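Long-range contacts in cytochrome C-type biogenesis protein ccmF (Thermus thermophilus, PDB 6ZMQ), which binds heme b in the membrane and, as a cytochrome c heme lyase, takes part in cytochrome c maturation: residues Met547-Val552 and Glu615-Arg620; Ala562-Leu567 and Arg578-Pro583; Asp601-Leu606 and Leu621-Leu626. All coordinates share one frame; numbering follows the deposited sequence.

Contact 1: residues Met547-Val552 and Glu615-Arg620. With LMT (dodecyl-beta-D-maltoside), chain D.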
loop_
_atom_site.group_PDB
_atom_site.type_symbol
_atom_site.label_atom_id
_atom_site.label_comp_id
_atom_site.label_asym_id
_atom_site.label_seq_id
_atom_site.Cartn_x
_atom_site.Cartn_y
_atom_site.Cartn_z
ATOM N N MET A 547 6.349 20.718 30.910
ATOM C CA MET A 547 6.226 19.430 31.570
ATOM C C MET A 547 7.213 19.355 32.731
ATOM O O MET A 547 8.063 20.228 32.895
ATOM C CB MET A 547 6.463 18.317 30.557
ATOM C CG MET A 547 7.715 18.569 29.767
ATOM S SD MET A 547 8.245 17.244 28.693
ATOM C CE MET A 547 8.681 18.244 27.282
ATOM N N THR A 548 7.104 18.302 33.549
ATOM C CA THR A 548 8.066 18.026 34.615
ATOM C C THR A 548 8.026 16.540 34.955
ATOM O O THR A 548 7.021 15.862 34.728
ATOM C CB THR A 548 7.815 18.869 35.882
ATOM O OG1 THR A 548 8.765 18.511 36.894
ATOM C CG2 THR A 548 6.411 18.663 36.418
ATOM N N PHE A 549 9.132 16.042 35.505
ATOM C CA PHE A 549 9.309 14.619 35.785
ATOM C C PHE A 549 8.704 14.271 37.143
ATOM O O PHE A 549 8.904 14.988 38.127
ATOM C CB PHE A 549 10.802 14.265 35.723
ATOM C CG PHE A 549 11.095 12.811 35.408
ATOM C CD1 PHE A 549 10.836 11.809 36.325
ATOM C CD2 PHE A 549 11.599 12.449 34.170
ATOM C CE1 PHE A 549 11.094 10.490 36.030
ATOM C CE2 PHE A 549 11.858 11.126 33.869
ATOM C CZ PHE A 549 11.595 10.150 34.807
ATOM N N GLN A 550 7.962 13.153 37.189
ATOM C CA GLN A 550 7.295 12.707 38.409
ATOM C C GLN A 550 7.518 11.238 38.749
ATOM O O GLN A 550 6.795 10.699 39.593
ATOM C CB GLN A 550 5.788 12.963 38.333
ATOM C CG GLN A 550 5.406 14.401 38.499
ATOM C CD GLN A 550 3.950 14.637 38.220
ATOM O OE1 GLN A 550 3.297 13.866 37.510
ATOM N NE2 GLN A 550 3.413 15.677 38.829
ATOM N N GLY A 551 8.465 10.570 38.114
ATOM C CA GLY A 551 8.829 9.217 38.473
ATOM C C GLY A 551 8.671 8.259 37.310
ATOM O O GLY A 551 8.300 8.630 36.197
ATOM N N VAL A 552 8.988 6.998 37.596
ATOM C CA VAL A 552 8.724 5.888 36.695
ATOM C C VAL A 552 7.808 4.919 37.439
ATOM O O VAL A 552 7.872 4.809 38.671
ATOM C CB VAL A 552 10.033 5.205 36.212
ATOM C CG1 VAL A 552 10.951 6.217 35.514
ATOM C CG2 VAL A 552 10.804 4.511 37.329
ATOM N N GLU A 615 17.654 4.878 37.759
ATOM C CA GLU A 615 16.828 5.629 38.705
ATOM C C GLU A 615 16.484 7.049 38.245
ATOM O O GLU A 615 15.661 7.696 38.905
ATOM C CB GLU A 615 17.494 5.704 40.098
ATOM C CG GLU A 615 18.159 4.408 40.631
ATOM C CD GLU A 615 17.179 3.378 41.196
ATOM O OE1 GLU A 615 16.174 3.774 41.825
ATOM O OE2 GLU A 615 17.406 2.164 40.975
ATOM N N TRP A 616 17.084 7.556 37.163
ATOM C CA TRP A 616 16.667 8.807 36.535
ATOM C C TRP A 616 16.336 8.445 35.094
ATOM O O TRP A 616 16.774 7.394 34.625
ATOM C CB TRP A 616 17.769 9.886 36.603
ATOM C CG TRP A 616 18.952 9.800 35.611
ATOM C CD1 TRP A 616 19.600 8.681 35.143
ATOM C CD2 TRP A 616 19.683 10.921 35.082
ATOM N NE1 TRP A 616 20.623 9.048 34.296
ATOM C CE2 TRP A 616 20.705 10.413 34.254
ATOM C CE3 TRP A 616 19.554 12.306 35.213
ATOM C CZ2 TRP A 616 21.594 11.247 33.559
ATOM C CZ3 TRP A 616 20.445 13.133 34.525
ATOM C CH2 TRP A 616 21.447 12.598 33.711
ATOM N N ALA A 617 15.518 9.232 34.406
ATOM C CA ALA A 617 15.266 8.882 33.013
ATOM C C ALA A 617 15.395 10.076 32.074
ATOM O O ALA A 617 15.326 11.236 32.480
ATOM C CB ALA A 617 13.891 8.233 32.868
ATOM N N SER A 618 15.541 9.758 30.787
ATOM C CA SER A 618 15.601 10.729 29.702
ATOM C C SER A 618 14.237 10.855 29.036
ATOM O O SER A 618 13.318 10.083 29.316
ATOM C CB SER A 618 16.656 10.342 28.661
ATOM O OG SER A 618 16.417 10.988 27.421
ATOM N N LEU A 619 14.099 11.883 28.196
ATOM C CA LEU A 619 12.890 12.150 27.432
ATOM C C LEU A 619 13.253 12.751 26.079
ATOM O O LEU A 619 14.282 13.419 25.941
ATOM C CB LEU A 619 11.967 13.121 28.170
ATOM C CG LEU A 619 10.983 12.596 29.211
ATOM C CD1 LEU A 619 11.616 12.689 30.580
ATOM C CD2 LEU A 619 9.701 13.389 29.170
ATOM N N ARG A 620 12.407 12.514 25.076
ATOM C CA ARG A 620 12.450 13.253 23.817
ATOM C C ARG A 620 11.048 13.765 23.500
ATOM O O ARG A 620 10.058 13.052 23.680
ATOM C CB ARG A 620 13.007 12.391 22.659
ATOM C CG ARG A 620 12.964 13.060 21.273
ATOM C CD ARG A 620 14.098 12.630 20.351
ATOM N NE ARG A 620 13.690 11.666 19.330
ATOM C CZ ARG A 620 14.538 11.054 18.504
ATOM N NH1 ARG A 620 15.838 11.310 18.578
ATOM N NH2 ARG A 620 14.092 10.188 17.604
HETATM C C1B LMT D . 14.122 12.537 10.308
HETATM C C2B LMT D . 15.418 13.373 10.061
HETATM C C3B LMT D . 16.235 13.705 11.354
HETATM C C4B LMT D . 15.555 13.289 12.686
HETATM C C5B LMT D . 15.100 11.832 12.487
HETATM C C6B LMT D . 14.580 11.268 13.802
HETATM O O1B LMT D . 13.776 11.826 9.140
HETATM O O2B LMT D . 16.190 12.665 9.176
HETATM O O3B LMT D . 16.618 15.017 11.363
HETATM O "O4'" LMT D . 16.444 13.361 13.736
HETATM O O5B LMT D . 14.148 11.648 11.426
HETATM O O6B LMT D . 15.579 11.276 14.740
HETATM C "C1'" LMT D . 11.057 12.224 5.867
HETATM C "C2'" LMT D . 12.420 12.983 5.766
HETATM C "C3'" LMT D . 13.432 12.438 6.825
HETATM C "C4'" LMT D . 12.828 12.391 8.245
HETATM C "C5'" LMT D . 11.614 11.443 8.066
HETATM C "C6'" LMT D . 10.948 10.967 9.328
HETATM O "O1'" LMT D . 10.062 12.952 5.256
HETATM O "O2'" LMT D . 12.963 12.784 4.525
HETATM O "O3'" LMT D . 14.578 13.173 6.816
HETATM O "O5'" LMT D . 10.648 12.074 7.238
HETATM O "O6'" LMT D . 10.301 12.061 9.833
HETATM C C1 LMT D . 9.726 12.591 3.924
HETATM C C2 LMT D . 8.249 12.846 3.790
HETATM C C3 LMT D . 7.755 13.389 2.480
HETATM C C4 LMT D . 7.477 12.246 1.531
HETATM C C5 LMT D . 6.948 12.789 0.236
HETATM C C6 LMT D . 5.914 11.919 -0.419
HETATM C C7 LMT D . 4.818 11.559 0.545
HETATM C C8 LMT D . 3.510 11.577 -0.166
HETATM C C9 LMT D . 2.698 10.348 0.080
HETATM C C10 LMT D . 1.436 10.455 -0.724
HETATM C C11 LMT D . 0.545 9.298 -0.424
HETATM C C12 LMT D . -0.890 9.688 -0.491
#

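Contact 2: residues Ala562-Leu567 and Arg578-Pro583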
loop_
_atom_site.group_PDB
_atom_site.type_symbol
_atom_site.label_atom_id
_atom_site.label_comp_id
_atom_site.label_asym_id
_atom_site.label_seq_id
_atom_site.Cartn_x
_atom_site.Cartn_y
_atom_site.Cartn_z
ATOM N N ALA A 562 6.326 -3.201 31.246
ATOM C CA ALA A 562 6.294 -1.844 30.735
ATOM C C ALA A 562 6.765 -0.865 31.798
ATOM O O ALA A 562 6.567 -1.075 32.998
ATOM C CB ALA A 562 4.886 -1.485 30.266
ATOM N N VAL A 563 7.402 0.214 31.349
ATOM C CA VAL A 563 7.833 1.267 32.258
ATOM C C VAL A 563 7.433 2.632 31.719
ATOM O O VAL A 563 7.156 2.811 30.525
ATOM C CB VAL A 563 9.345 1.214 32.579
ATOM C CG1 VAL A 563 9.641 0.127 33.617
ATOM C CG2 VAL A 563 10.131 0.950 31.324
ATOM N N GLU A 564 7.421 3.600 32.634
ATOM C CA GLU A 564 6.608 4.802 32.553
ATOM C C GLU A 564 7.463 6.045 32.735
ATOM O O GLU A 564 8.535 5.982 33.332
ATOM C CB GLU A 564 5.512 4.769 33.651
ATOM C CG GLU A 564 4.360 3.829 33.364
ATOM C CD GLU A 564 3.499 4.282 32.221
ATOM O OE1 GLU A 564 3.501 5.491 31.899
ATOM O OE2 GLU A 564 2.856 3.413 31.603
ATOM N N ALA A 565 7.019 7.151 32.147
ATOM C CA ALA A 565 7.389 8.498 32.578
ATOM C C ALA A 565 6.098 9.299 32.726
ATOM O O ALA A 565 5.458 9.645 31.726
ATOM C CB ALA A 565 8.344 9.168 31.592
ATOM N N LEU A 566 5.719 9.596 33.968
ATOM C CA LEU A 566 4.506 10.357 34.256
ATOM C C LEU A 566 4.871 11.832 34.340
ATOM O O LEU A 566 5.740 12.223 35.125
ATOM C CB LEU A 566 3.851 9.900 35.553
ATOM C CG LEU A 566 3.749 8.405 35.793
ATOM C CD1 LEU A 566 5.063 7.948 36.387
ATOM C CD2 LEU A 566 2.604 8.110 36.701
ATOM N N LEU A 567 4.232 12.642 33.513
ATOM C CA LEU A 567 4.560 14.050 33.369
ATOM C C LEU A 567 3.414 14.882 33.945
ATOM O O LEU A 567 2.435 14.328 34.443
ATOM C CB LEU A 567 4.838 14.374 31.897
ATOM C CG LEU A 567 6.215 14.108 31.242
ATOM C CD1 LEU A 567 6.887 12.752 31.540
ATOM C CD2 LEU A 567 6.062 14.254 29.738
ATOM N N ARG A 578 1.458 10.024 30.147
ATOM C CA ARG A 578 2.217 8.813 30.459
ATOM C C ARG A 578 2.715 8.135 29.184
ATOM O O ARG A 578 2.040 7.246 28.656
ATOM C CB ARG A 578 1.333 7.842 31.259
ATOM C CG ARG A 578 0.944 8.224 32.705
ATOM C CD ARG A 578 -0.505 7.818 32.977
ATOM N NE ARG A 578 -1.035 8.322 34.242
ATOM C CZ ARG A 578 -0.838 7.720 35.413
ATOM N NH1 ARG A 578 -0.198 6.558 35.460
ATOM N NH2 ARG A 578 -1.340 8.231 36.527
ATOM N N LEU A 579 3.919 8.501 28.732
ATOM C CA LEU A 579 4.584 7.848 27.603
ATOM C C LEU A 579 5.194 6.523 28.042
ATOM O O LEU A 579 5.416 6.296 29.235
ATOM C CB LEU A 579 5.679 8.741 27.028
ATOM C CG LEU A 579 6.647 9.230 28.103
ATOM C CD1 LEU A 579 7.982 9.444 27.522
ATOM C CD2 LEU A 579 6.175 10.548 28.710
ATOM N N HIS A 580 5.484 5.635 27.081
ATOM C CA HIS A 580 5.699 4.253 27.471
ATOM C C HIS A 580 7.084 3.761 27.058
ATOM O O HIS A 580 7.799 4.418 26.296
ATOM C CB HIS A 580 4.615 3.414 26.820
ATOM C CG HIS A 580 4.048 2.329 27.676
ATOM N ND1 HIS A 580 2.766 2.394 28.178
ATOM C CD2 HIS A 580 4.536 1.124 28.048
ATOM C CE1 HIS A 580 2.507 1.298 28.865
ATOM N NE2 HIS A 580 3.565 0.512 28.805
ATOM N N PHE A 581 7.461 2.592 27.579
ATOM C CA PHE A 581 8.705 1.947 27.167
ATOM C C PHE A 581 8.588 0.460 27.436
ATOM O O PHE A 581 8.006 0.074 28.455
ATOM C CB PHE A 581 9.895 2.491 27.954
ATOM C CG PHE A 581 11.143 2.642 27.152
ATOM C CD1 PHE A 581 11.441 1.770 26.118
ATOM C CD2 PHE A 581 12.042 3.648 27.456
ATOM C CE1 PHE A 581 12.594 1.917 25.388
ATOM C CE2 PHE A 581 13.200 3.801 26.722
ATOM C CZ PHE A 581 13.482 2.933 25.687
ATOM N N TYR A 582 9.172 -0.377 26.578
ATOM C CA TYR A 582 9.217 -1.798 26.895
ATOM C C TYR A 582 10.645 -2.310 26.921
ATOM O O TYR A 582 11.271 -2.417 25.858
ATOM C CB TYR A 582 8.429 -2.643 25.903
ATOM C CG TYR A 582 7.053 -2.150 25.684
ATOM C CD1 TYR A 582 6.179 -2.025 26.751
ATOM C CD2 TYR A 582 6.592 -1.893 24.404
ATOM C CE1 TYR A 582 4.909 -1.580 26.561
ATOM C CE2 TYR A 582 5.305 -1.488 24.194
ATOM C CZ TYR A 582 4.464 -1.318 25.279
ATOM O OH TYR A 582 3.168 -0.895 25.100
ATOM N N PRO A 583 11.156 -3.029 28.044
ATOM C CA PRO A 583 12.375 -4.142 28.299
ATOM C C PRO A 583 11.385 -5.190 27.725
ATOM O O PRO A 583 10.509 -5.554 28.445
ATOM C CB PRO A 583 12.599 -3.904 29.781
ATOM C CG PRO A 583 12.273 -2.472 29.918
ATOM C CD PRO A 583 10.880 -2.549 29.384
#

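Contact 3: residues Asp601-Leu606 and Leu621-Leu626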
loop_
_atom_site.group_PDB
_atom_site.type_symbol
_atom_site.label_atom_id
_atom_site.label_comp_id
_atom_site.label_asym_id
_atom_site.label_seq_id
_atom_site.Cartn_x
_atom_site.Cartn_y
_atom_site.Cartn_z
ATOM N N ASP A 601 -6.327 20.917 17.822
ATOM C CA ASP A 601 -7.076 21.643 16.804
ATOM C C ASP A 601 -6.197 22.058 15.626
ATOM O O ASP A 601 -6.664 22.116 14.483
ATOM C CB ASP A 601 -7.781 22.831 17.476
ATOM C CG ASP A 601 -8.268 23.873 16.498
ATOM O OD1 ASP A 601 -9.374 23.687 15.948
ATOM O OD2 ASP A 601 -7.610 24.942 16.385
ATOM N N TYR A 602 -4.919 22.180 15.860
ATOM C CA TYR A 602 -4.070 22.538 14.721
ATOM C C TYR A 602 -2.912 21.568 14.790
ATOM O O TYR A 602 -1.995 21.817 14.013
ATOM C CB TYR A 602 -3.298 23.813 15.093
ATOM C CG TYR A 602 -3.802 25.210 14.786
ATOM C CD1 TYR A 602 -4.094 25.633 13.501
ATOM C CD2 TYR A 602 -3.848 26.163 15.792
ATOM C CE1 TYR A 602 -4.498 26.931 13.251
ATOM C CE2 TYR A 602 -4.242 27.460 15.558
ATOM C CZ TYR A 602 -4.567 27.848 14.281
ATOM O OH TYR A 602 -4.959 29.137 14.061
ATOM N N TYR A 603 -3.028 20.406 15.434
ATOM C CA TYR A 603 -1.689 19.967 15.829
ATOM C C TYR A 603 -1.637 18.497 16.250
ATOM O O TYR A 603 -2.652 17.798 16.328
ATOM C CB TYR A 603 -1.223 20.858 16.976
ATOM C CG TYR A 603 0.213 21.240 17.032
ATOM C CD1 TYR A 603 1.187 20.306 17.329
ATOM C CD2 TYR A 603 0.592 22.562 16.846
ATOM C CE1 TYR A 603 2.504 20.674 17.415
ATOM C CE2 TYR A 603 1.912 22.941 16.923
ATOM C CZ TYR A 603 2.867 21.994 17.207
ATOM O OH TYR A 603 4.190 22.376 17.287
ATOM N N PHE A 604 -0.406 18.059 16.544
ATOM C CA PHE A 604 -0.034 16.759 17.097
ATOM C C PHE A 604 1.249 16.987 17.892
ATOM O O PHE A 604 2.136 17.694 17.410
ATOM C CB PHE A 604 0.217 15.734 15.983
ATOM C CG PHE A 604 -0.420 14.405 16.226
ATOM C CD1 PHE A 604 -1.780 14.325 16.434
ATOM C CD2 PHE A 604 0.324 13.240 16.213
ATOM C CE1 PHE A 604 -2.394 13.115 16.651
ATOM C CE2 PHE A 604 -0.279 12.014 16.428
ATOM C CZ PHE A 604 -1.646 11.957 16.653
ATOM N N LEU A 605 1.360 16.409 19.090
ATOM C CA LEU A 605 2.570 16.558 19.904
ATOM C C LEU A 605 3.069 15.181 20.334
ATOM O O LEU A 605 2.352 14.472 21.034
ATOM C CB LEU A 605 2.275 17.418 21.143
ATOM C CG LEU A 605 1.792 18.871 20.992
ATOM C CD1 LEU A 605 1.191 19.385 22.293
ATOM C CD2 LEU A 605 2.912 19.799 20.555
ATOM N N LEU A 606 4.293 14.797 19.963
ATOM C CA LEU A 606 4.711 13.411 20.176
ATOM C C LEU A 606 5.722 13.304 21.311
ATOM O O LEU A 606 6.788 13.935 21.261
ATOM C CB LEU A 606 5.274 12.809 18.888
ATOM C CG LEU A 606 5.775 11.359 18.759
ATOM C CD1 LEU A 606 5.609 10.956 17.319
ATOM C CD2 LEU A 606 7.235 11.062 19.168
ATOM N N LEU A 621 10.952 15.017 23.058
ATOM C CA LEU A 621 9.650 15.592 22.713
ATOM C C LEU A 621 9.806 16.252 21.345
ATOM O O LEU A 621 10.673 17.122 21.164
ATOM C CB LEU A 621 9.161 16.555 23.797
ATOM C CG LEU A 621 7.833 17.338 23.789
ATOM C CD1 LEU A 621 7.966 18.679 23.148
ATOM C CD2 LEU A 621 6.689 16.582 23.146
ATOM N N ILE A 622 9.028 15.732 20.333
ATOM C CA ILE A 622 9.030 16.338 19.002
ATOM C C ILE A 622 7.691 17.038 18.761
ATOM O O ILE A 622 6.623 16.618 19.244
ATOM C CB ILE A 622 9.405 15.305 17.902
ATOM C CG1 ILE A 622 8.321 14.279 17.591
ATOM C CG2 ILE A 622 10.625 14.507 18.323
ATOM C CD1 ILE A 622 7.465 14.551 16.354
ATOM N N VAL A 623 7.765 18.137 18.005
ATOM C CA VAL A 623 6.651 19.055 17.790
ATOM C C VAL A 623 6.537 19.325 16.292
ATOM O O VAL A 623 7.496 19.797 15.659
ATOM C CB VAL A 623 6.836 20.362 18.587
ATOM C CG1 VAL A 623 5.908 21.438 18.088
ATOM C CG2 VAL A 623 6.610 20.143 20.063
ATOM N N THR A 624 5.384 18.964 15.723
ATOM C CA THR A 624 5.007 18.973 14.316
ATOM C C THR A 624 3.598 19.529 14.144
ATOM O O THR A 624 2.717 19.244 14.961
ATOM C CB THR A 624 5.021 17.546 13.744
ATOM O OG1 THR A 624 4.172 16.710 14.544
ATOM C CG2 THR A 624 6.409 16.940 13.716
ATOM N N PRO A 625 3.336 20.276 13.068
ATOM C CA PRO A 625 1.980 20.774 12.809
ATOM C C PRO A 625 1.206 19.932 11.807
ATOM O O PRO A 625 1.771 19.320 10.896
ATOM C CB PRO A 625 2.236 22.177 12.232
ATOM C CG PRO A 625 3.753 22.397 12.348
ATOM C CD PRO A 625 4.301 21.015 12.253
ATOM N N LEU A 626 -0.122 19.925 12.012
ATOM C CA LEU A 626 -1.136 19.436 11.061
ATOM C C LEU A 626 -0.970 17.958 10.688
ATOM O O LEU A 626 -1.403 17.525 9.620
ATOM C CB LEU A 626 -1.158 20.305 9.796
ATOM C CG LEU A 626 -1.691 21.728 9.978
ATOM C CD1 LEU A 626 -0.872 22.743 9.187
ATOM C CD2 LEU A 626 -3.165 21.808 9.609
#

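Contact 1: residues Met547-Val552 and Glu615-Arg620
F549 lays one edge of its ring against A617 and L619, and this is the heart of a loop-on-sheet packing: 547-552, which has no regular secondary structure, runs past strand 617-625 of a four-stranded antiparallel sheet. No hydrogen bond joins the two segments, so apolar side chains alone carry the contact. At the ring tip, F549 CZ sits 3.6 Å from A617 CB. Further round the same edge, F549 CD2 comes within 3.6 Å of L619 CD1, and CE2 lies between the two partners. Both methyl carbons are near the plane of the ring, so it is the rim of the ring that does the touching. F549 has its CB directed at the strand, and CG lies anti to the backbone N (chi1 -155°). On one flank of the phenylalanine, the M547 and L619 side chains run antiparallel alongside one another, with M547 SD 4.1 Å from L619 CD2. On the other flank V552 CG1 makes a looser approach to A617 CB, at 4.4 Å.

One shell out, alternation along the strand sorts the side chains. A617 and L619 point at the loop, while S618 and R620 point away from it. Strand 528-534 pairs with this strand through backbone bonds of A617 with L534 and L619 with K532, and the same L534 and K532 touch F549 and M547 in turn. S618 OG is hydrogen-bonded to the carbonyl oxygen of K532, and R620 has several acidic residues nearby, among them E529 and D608, but only as long, weak ion pairs. Its guanidinium also approaches the maltoside head of a bound dodecyl-maltoside, R620 NH2 lying 3.4 Å from the detergent's O6B.

Contact 2: residues Ala562-Leu567 and Arg578-Pro583
V563 and F581 are joined by a short, straight backbone bond: V563 N gives its hydrogen to F581 O over 3.0 Å, at 168°. The bond from A565 N to L579 O is longer, 3.4 Å, and weak. R578 CA adds a CA-H...O contact to A565 O.

The polar side chains gather on the face carrying E564, L566, R578 and H580. The E564 chain is bent at chi2 (-69°), which turns CD back. OE2 lies over one face of the H580 ring, 3.5 Å from CE1, with the carboxylate plane turned 73° from the imidazole. The other oxygen, OE1, rests against R578 CB at 3.3 Å. The guanidinium makes no contact with the carboxylate, E564 OE1 being 5.2 Å from R578 NH1. L566 CD2 sits over one face of the guanidinium, toward its rim, 3.4 Å from NH1.

The face with V563, A565, L579 and F581 is apolar. L579 CD2 reaches A565 CB and, past the strand end, L567 CD1 at 3.7 Å, while V563 CG2 packs on F581 CB at 3.7 Å. Beyond them the F581 ring meets that of F609.

Strands 561-566 and 578-581 thus form an antiparallel beta hairpin, the two central strands of a four-stranded sheet flanked by 554-556 and 593-594.

Contact 3: residues Asp601-Leu606 and Leu621-Leu626
L606 and I622 face each other in a hydrogen-bonded pair of the antiparallel beta hairpin 603-608/617-625, whose second strand leads directly into helix 627-644. The segment axes are 167° apart, close to fully antiparallel. Two backbone bonds grip this pair: L606 N to I622 O and I622 N to L606 O, each 3.0 Å. At the far end L626 N makes a weak bond to Y602 O, where the strand gives way to the helix.

Apolar packing splits between the two faces of the hairpin. On one, L606 CB meets I622 CG1 at 3.6 Å, and L606 CD2 rests on the same CG1. I622 holds CG1 between its backbone N and carbonyl carbon (chi1 73°), which places that carbon against the leucine. Y246 of helix 224-247 touches both side chains. An alanine at I622 would probably open a gap beside L606 CB and CD2 and leave the leucine branch freer to turn. On the other face L605 and V623 run alongside each other in the same direction, with L605 CD2 3.7 Å from V623 CG2. V623 CG1 lies at the edge of the Y603 ring, but the model is too tight there to be trusted in detail.

Aromatic and polar contacts tie the hairpin to the helices. The F604 ring meets W631 edge-to-face and also touches E247. On the same face as F604, T624 OG1 is hydrogen-bonded to the hydroxyl OH of Y246.

Contacts 1 and 3 share strand 617-625: the loop 547-552 packs on its first part, and strand 603-608 pairs with its later part. Their centres are about 20 Å apart, yet M547 CE of contact 1 reaches L621 CG of contact 3 at 3.7 Å. Contact 2 lies closer to contact 1, with centres about 9 Å apart; the loop touches strand 561-566 as well as 617-625, V552 CG1 lying 3.3 Å from E564 O, and so bridges the two sheets. Contacts 2 and 3 do not touch, their nearest atoms being about 7 Å apart. All three lie away from the heme site with its axial H276 and H510. The dodecyl-maltoside is about 7 Å from the I622 side chain.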